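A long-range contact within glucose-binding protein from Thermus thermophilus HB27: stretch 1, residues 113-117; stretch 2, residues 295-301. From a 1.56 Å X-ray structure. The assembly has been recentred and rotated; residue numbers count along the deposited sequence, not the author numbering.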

# COMPACT_ATOMS: atom_id res chain seq x y z
N SER A 113 -15.99 5.77 -3.10
CA SER A 113 -14.80 6.26 -3.81
C SER A 113 -14.60 5.51 -5.12
O SER A 113 -15.28 4.50 -5.38
CB SER A 113 -13.54 6.14 -2.94
OG SER A 113 -13.20 4.79 -2.78
N VAL A 114 -13.68 6.01 -5.93
CA VAL A 114 -13.37 5.44 -7.23
C VAL A 114 -11.92 4.96 -7.22
O VAL A 114 -11.00 5.78 -7.10
CB VAL A 114 -13.52 6.49 -8.35
CG1 VAL A 114 -13.28 5.87 -9.73
CG2 VAL A 114 -14.88 7.18 -8.22
N PRO A 115 -11.72 3.64 -7.34
CA PRO A 115 -10.35 3.09 -7.36
C PRO A 115 -9.58 3.46 -8.62
O PRO A 115 -10.13 3.37 -9.72
CB PRO A 115 -10.56 1.59 -7.26
CG PRO A 115 -12.01 1.38 -7.01
CD PRO A 115 -12.74 2.58 -7.43
N VAL A 116 -8.33 3.86 -8.46
CA VAL A 116 -7.48 4.19 -9.59
C VAL A 116 -6.48 3.10 -9.93
O VAL A 116 -5.93 3.07 -11.02
CB VAL A 116 -6.79 5.56 -9.42
CG1 VAL A 116 -5.77 5.54 -8.30
CG2 VAL A 116 -6.12 6.00 -10.75
N ASN A 117 -6.22 2.21 -8.98
CA ASN A 117 -5.18 1.23 -9.12
C ASN A 117 -5.36 0.05 -8.17
O ASN A 117 -6.31 -0.01 -7.37
CB ASN A 117 -3.80 1.89 -8.89
CG ASN A 117 -3.59 2.35 -7.45
OD1 ASN A 117 -4.39 2.07 -6.58
ND2 ASN A 117 -2.47 3.05 -7.21
N TRP A 295 -12.89 14.79 -12.46
CA TRP A 295 -11.67 14.09 -12.07
C TRP A 295 -11.97 12.62 -11.78
O TRP A 295 -11.26 11.74 -12.24
CB TRP A 295 -11.02 14.80 -10.86
CG TRP A 295 -9.86 14.07 -10.24
CD1 TRP A 295 -9.89 13.36 -9.09
CD2 TRP A 295 -8.52 13.98 -10.74
NE1 TRP A 295 -8.66 12.83 -8.82
CE2 TRP A 295 -7.79 13.18 -9.82
CE3 TRP A 295 -7.85 14.49 -11.85
CZ2 TRP A 295 -6.44 12.91 -9.97
CZ3 TRP A 295 -6.52 14.19 -12.03
CH2 TRP A 295 -5.81 13.42 -11.08
N LEU A 296 -13.03 12.35 -11.03
CA LEU A 296 -13.43 10.96 -10.74
C LEU A 296 -13.68 10.16 -12.03
O LEU A 296 -13.27 8.99 -12.15
CB LEU A 296 -14.67 10.92 -9.84
CG LEU A 296 -14.55 11.60 -8.48
CD1 LEU A 296 -15.82 11.40 -7.68
CD2 LEU A 296 -13.32 11.08 -7.71
N ARG A 297 -14.34 10.79 -13.00
CA ARG A 297 -14.62 10.11 -14.26
C ARG A 297 -13.33 9.77 -14.99
O ARG A 297 -13.22 8.70 -15.60
CB ARG A 297 -15.53 10.98 -15.14
CG ARG A 297 -16.92 11.18 -14.54
CD ARG A 297 -17.78 12.13 -15.38
NE ARG A 297 -17.80 11.65 -16.76
CZ ARG A 297 -17.51 12.37 -17.84
NH1 ARG A 297 -17.23 13.67 -17.75
NH2 ARG A 297 -17.56 11.79 -19.04
N LEU A 298 -12.34 10.65 -14.89
CA LEU A 298 -11.03 10.39 -15.47
C LEU A 298 -10.27 9.27 -14.76
O LEU A 298 -9.77 8.34 -15.38
CB LEU A 298 -10.18 11.67 -15.49
CG LEU A 298 -8.71 11.47 -15.89
CD1 LEU A 298 -8.58 10.93 -17.27
CD2 LEU A 298 -7.94 12.79 -15.75
N VAL A 299 -10.18 9.36 -13.44
CA VAL A 299 -9.39 8.34 -12.71
C VAL A 299 -10.06 6.96 -12.76
O VAL A 299 -9.39 5.96 -12.63
CB VAL A 299 -9.05 8.76 -11.23
CG1 VAL A 299 -8.36 10.13 -11.20
CG2 VAL A 299 -10.23 8.74 -10.38
N GLY A 300 -11.37 6.93 -12.98
CA GLY A 300 -12.10 5.67 -13.19
C GLY A 300 -12.07 5.09 -14.60
O GLY A 300 -12.60 3.99 -14.84
N SER A 301 -11.44 5.79 -15.54
CA SER A 301 -11.43 5.41 -16.96
C SER A 301 -10.21 4.61 -17.36
O SER A 301 -9.14 4.70 -16.73
CB SER A 301 -11.50 6.68 -17.82
OG SER A 301 -10.28 7.42 -17.79

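No hydrogen bond links the short strand to the end of the helix; the contact is apolar packing, and it buries 231 Å² across residues at least 182 positions apart in sequence. Val-114 has the largest share of the buried surface. Its CA-to-CB bond points toward the helix, and with chi1 at t both methyls find partners: CG2 lies 4.1 Å from Leu-296 CB, while CG1 sits 4.2 Å from Val-299 CG2 and 3.7 Å from Gly-300 CA. Glycine suits the position just after the helix because an ideal CB there would lie 3.1 Å from Val-114 CG1, too tight for two carbons.

Val-299 answers from the helix, its CA-to-CB bond pointing toward the strand. Its chi1 at m puts CG2 near Val-114 CG1, with Val-299 CG1 6.7 Å from that same Val-114 CG1. Val-299 CB also meets Val-116 CG2 at 4.1 Å. The CA-to-CB bond of Val-116, in the loop after the strand, points sideways, yet the p rotamer still brings that methyl into contact. Between the two valines, the CA-to-CB bond of Pro-115 points away. That of Leu-296 points sideways; with chi1 m and chi2 t, its CD2 lies 4.2 Å from Val-114 CG2.

Hydrogen bonds tie the residues after the helix back to it: Gly-300 N to Leu-296 O, and Ser-301 OG to Leu-298 O.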